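Local coordinates for putative aminotransferase (Actinomadura melliaura, PDB 4ZWV), which probably acts as a pyridoxal 5'-phosphate-dependent sugar aminotransferase in the biosynthesis of the AT2433 aminopentose, at residues L46-G60 / G197-A211. Sequence-based numbering, arbitrary orientation.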
# COMPACT_ATOMS: atom_id res chain seq x y z
N LEU A 46 22.41 7.39 6.66
CA LEU A 46 21.68 8.60 7.04
C LEU A 46 22.18 9.24 8.34
O LEU A 46 21.98 10.43 8.55
CB LEU A 46 20.19 8.28 7.18
CG LEU A 46 19.46 8.06 5.87
CD1 LEU A 46 18.11 7.39 6.13
CD2 LEU A 46 19.26 9.39 5.16
N GLY A 47 22.78 8.44 9.21
CA GLY A 47 23.16 8.92 10.53
C GLY A 47 21.97 9.12 11.45
O GLY A 47 22.06 9.81 12.46
N ASN A 48 20.84 8.51 11.08
CA ASN A 48 19.65 8.49 11.92
C ASN A 48 19.30 7.03 12.17
O ASN A 48 19.02 6.29 11.24
CB ASN A 48 18.48 9.23 11.25
CG ASN A 48 17.24 9.33 12.14
OD1 ASN A 48 17.11 8.60 13.12
ND2 ASN A 48 16.32 10.24 11.80
N PRO A 49 19.35 6.59 13.43
CA PRO A 49 19.07 5.18 13.71
C PRO A 49 17.58 4.84 13.67
O PRO A 49 17.22 3.67 13.63
CB PRO A 49 19.63 4.98 15.12
CG PRO A 49 19.56 6.32 15.74
CD PRO A 49 19.76 7.33 14.64
N ARG A 50 16.74 5.86 13.66
CA ARG A 50 15.29 5.66 13.74
C ARG A 50 14.68 5.65 12.35
O ARG A 50 14.05 6.63 11.94
CB ARG A 50 14.65 6.75 14.60
CG ARG A 50 15.17 6.77 16.03
CD ARG A 50 14.77 8.05 16.74
NE ARG A 50 15.42 9.20 16.11
CZ ARG A 50 16.64 9.62 16.42
NH1 ARG A 50 17.33 8.99 17.36
NH2 ARG A 50 17.16 10.66 15.79
N VAL A 51 14.89 4.56 11.61
CA VAL A 51 14.36 4.48 10.26
C VAL A 51 13.43 3.29 10.13
O VAL A 51 13.67 2.22 10.70
CB VAL A 51 15.48 4.41 9.19
CG1 VAL A 51 16.42 5.61 9.31
CG2 VAL A 51 16.27 3.09 9.28
N VAL A 52 12.35 3.49 9.39
CA VAL A 52 11.29 2.51 9.28
C VAL A 52 11.00 2.28 7.81
O VAL A 52 10.48 3.16 7.13
CB VAL A 52 10.03 3.00 10.02
CG1 VAL A 52 8.89 2.04 9.85
CG2 VAL A 52 10.37 3.23 11.50
N SER A 53 11.34 1.10 7.29
CA SER A 53 11.01 0.81 5.89
C SER A 53 9.51 0.64 5.72
O SER A 53 8.81 0.12 6.61
CB SER A 53 11.76 -0.44 5.39
OG SER A 53 11.42 -1.59 6.15
N VAL A 54 9.03 1.09 4.57
CA VAL A 54 7.61 1.05 4.26
C VAL A 54 7.39 0.64 2.81
O VAL A 54 8.33 0.55 2.03
CB VAL A 54 6.94 2.42 4.54
CG1 VAL A 54 6.87 2.69 6.03
CG2 VAL A 54 7.65 3.55 3.82
N HIS A 55 6.14 0.38 2.45
CA HIS A 55 5.75 -0.10 1.13
C HIS A 55 6.12 0.84 -0.02
O HIS A 55 6.46 0.40 -1.11
CB HIS A 55 4.22 -0.36 1.15
CG HIS A 55 3.54 -0.19 -0.17
ND1 HIS A 55 2.65 0.84 -0.42
CD2 HIS A 55 3.58 -0.93 -1.30
CE1 HIS A 55 2.18 0.73 -1.65
NE2 HIS A 55 2.73 -0.33 -2.21
N SER A 56 6.02 2.13 0.25
CA SER A 56 6.19 3.17 -0.76
C SER A 56 6.34 4.49 -0.03
O SER A 56 6.01 4.60 1.15
CB SER A 56 4.98 3.21 -1.70
OG SER A 56 3.81 3.53 -0.95
N GLY A 57 6.78 5.50 -0.76
CA GLY A 57 6.78 6.85 -0.21
C GLY A 57 5.37 7.26 0.19
O GLY A 57 5.17 7.89 1.22
N THR A 58 4.40 6.87 -0.63
CA THR A 58 3.01 7.20 -0.36
C THR A 58 2.56 6.61 0.98
O THR A 58 1.98 7.32 1.81
CB THR A 58 2.11 6.71 -1.49
OG1 THR A 58 2.57 7.31 -2.72
CG2 THR A 58 0.66 7.10 -1.24
N SER A 59 2.87 5.34 1.21
CA SER A 59 2.53 4.72 2.49
C SER A 59 3.29 5.38 3.65
O SER A 59 2.74 5.53 4.74
CB SER A 59 2.80 3.22 2.44
OG SER A 59 1.80 2.58 1.65
N GLY A 60 4.53 5.80 3.40
CA GLY A 60 5.28 6.51 4.42
C GLY A 60 4.61 7.82 4.83
O GLY A 60 4.53 8.14 6.02
N GLY A 197 9.10 0.93 -2.66
CA GLY A 197 9.51 0.96 -1.27
C GLY A 197 9.64 2.39 -0.82
O GLY A 197 9.55 3.32 -1.62
N GLY A 198 9.85 2.56 0.48
CA GLY A 198 10.12 3.88 1.02
C GLY A 198 10.72 3.77 2.39
O GLY A 198 10.91 2.67 2.92
N LEU A 199 11.02 4.92 2.98
CA LEU A 199 11.62 4.95 4.31
C LEU A 199 11.05 6.13 5.06
O LEU A 199 11.11 7.26 4.58
CB LEU A 199 13.15 5.07 4.21
CG LEU A 199 13.88 4.85 5.53
CD1 LEU A 199 13.89 3.37 5.90
CD2 LEU A 199 15.31 5.40 5.42
N LEU A 200 10.49 5.86 6.23
CA LEU A 200 10.07 6.92 7.15
C LEU A 200 11.13 7.06 8.22
O LEU A 200 11.47 6.08 8.89
CB LEU A 200 8.72 6.57 7.77
CG LEU A 200 8.25 7.47 8.91
CD1 LEU A 200 8.03 8.90 8.40
CD2 LEU A 200 6.96 6.90 9.47
N THR A 201 11.69 8.26 8.37
CA THR A 201 12.65 8.49 9.44
C THR A 201 11.99 9.34 10.51
O THR A 201 11.17 10.20 10.19
CB THR A 201 13.96 9.15 8.95
OG1 THR A 201 13.73 10.53 8.63
CG2 THR A 201 14.52 8.43 7.73
N LEU A 202 12.34 9.07 11.76
CA LEU A 202 11.73 9.74 12.91
C LEU A 202 12.76 10.51 13.70
O LEU A 202 13.91 10.08 13.82
CB LEU A 202 11.03 8.74 13.84
CG LEU A 202 9.86 7.91 13.30
CD1 LEU A 202 8.86 8.76 12.55
CD2 LEU A 202 10.35 6.74 12.43
N PRO A 203 12.35 11.63 14.29
CA PRO A 203 13.25 12.45 15.10
C PRO A 203 13.33 12.03 16.57
O PRO A 203 14.16 12.56 17.32
CB PRO A 203 12.64 13.85 14.98
CG PRO A 203 11.19 13.60 14.79
CD PRO A 203 11.10 12.35 13.95
N GLY A 204 12.49 11.09 16.99
CA GLY A 204 12.49 10.65 18.37
C GLY A 204 12.04 9.21 18.54
O GLY A 204 11.40 8.63 17.66
N ASP A 205 12.36 8.65 19.71
CA ASP A 205 12.12 7.24 19.99
C ASP A 205 10.65 6.85 20.06
O ASP A 205 10.28 5.77 19.59
CB ASP A 205 12.82 6.85 21.30
CG ASP A 205 14.32 6.74 21.13
OD1 ASP A 205 14.79 6.70 19.97
OD2 ASP A 205 15.03 6.71 22.16
N GLU A 206 9.82 7.70 20.66
CA GLU A 206 8.40 7.36 20.77
C GLU A 206 7.77 7.20 19.39
O GLU A 206 7.08 6.21 19.13
CB GLU A 206 7.62 8.40 21.56
CG GLU A 206 6.15 8.02 21.67
CD GLU A 206 5.31 9.00 22.46
OE1 GLU A 206 4.11 9.12 22.13
OE2 GLU A 206 5.83 9.62 23.41
N LEU A 207 8.01 8.16 18.50
CA LEU A 207 7.48 8.08 17.14
C LEU A 207 8.02 6.84 16.45
O LEU A 207 7.30 6.17 15.73
CB LEU A 207 7.82 9.33 16.32
CG LEU A 207 6.98 10.58 16.58
CD1 LEU A 207 7.64 11.79 15.93
CD2 LEU A 207 5.56 10.39 16.03
N HIS A 208 9.30 6.55 16.68
CA HIS A 208 9.91 5.38 16.07
C HIS A 208 9.18 4.10 16.47
O HIS A 208 8.85 3.27 15.62
CB HIS A 208 11.40 5.31 16.46
CG HIS A 208 12.16 4.21 15.79
ND1 HIS A 208 13.27 3.63 16.37
CD2 HIS A 208 12.01 3.61 14.59
CE1 HIS A 208 13.75 2.70 15.56
NE2 HIS A 208 12.99 2.66 14.48
N GLU A 209 8.94 3.94 17.77
CA GLU A 209 8.29 2.72 18.24
C GLU A 209 6.85 2.60 17.72
O GLU A 209 6.42 1.52 17.31
CB GLU A 209 8.32 2.64 19.76
CG GLU A 209 9.73 2.53 20.36
CD GLU A 209 10.39 1.18 20.12
OE1 GLU A 209 9.69 0.21 19.76
OE2 GLU A 209 11.62 1.08 20.30
N ARG A 210 6.12 3.72 17.70
CA ARG A 210 4.75 3.70 17.16
C ARG A 210 4.74 3.39 15.67
O ARG A 210 3.88 2.65 15.18
CB ARG A 210 4.05 5.04 17.42
CG ARG A 210 3.82 5.32 18.89
CD ARG A 210 3.23 6.71 19.08
NE ARG A 210 1.93 6.81 18.44
CZ ARG A 210 1.49 7.87 17.76
NH1 ARG A 210 2.25 8.96 17.63
NH2 ARG A 210 0.29 7.84 17.21
N ALA A 211 5.71 3.94 14.94
CA ALA A 211 5.80 3.70 13.50
C ALA A 211 6.05 2.24 13.18
O ALA A 211 5.47 1.69 12.25
CB ALA A 211 6.91 4.56 12.87
O HOH W 1 17.35 6.47 18.92
O HOH W 2 13.37 0.80 12.77
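R50 sets CG anti to its carbonyl carbon, beside its backbone N (chi1 -60°), and bends at chi3, while H208 holds CG anti to its backbone N (chi1 -175°), which carries the ring to R50, its face over R50 CA. That CA sits 3.7 Å from the H208 ring centroid, almost on the ring normal, a CH-pi contact, and the guanidinium stands nearly upright to the ring; V52 CG2 comes in at the ring edge, 3.5 Å from H208 CD2, and also packs on L202 CD2. Past the bend, R50 NE donates to L202 O (2.9 Å) within the guanidinium plane. N48 ND2 reaches the same L202 O (3.1 Å) from the other face of that carbonyl, so two side chains grip one backbone oxygen, and N48 OD1 closes an Asx turn onto R50 N. A water joins R50 NH1 to D205 OD1. With an alanine at R50, L202 O would probably keep only the N48 bond of these two, and the CG packing beside H208 ND1 and the water link to D205 would go. On the other side of the strands, L46 CD1 meets L199 CD2 tip to tip at 3.5 Å. Strands 51-54 and 198-201 pair antiparallel, V52 N to L200 O and L200 N to V52 O both 2.8 Å. This is the edge of the seven-stranded mixed sheet of a fold-type I PLP enzyme, whose strand 51-54 leads into the S56-capped helix where G57 N and T58 OG1 bind the cofactor phosphate.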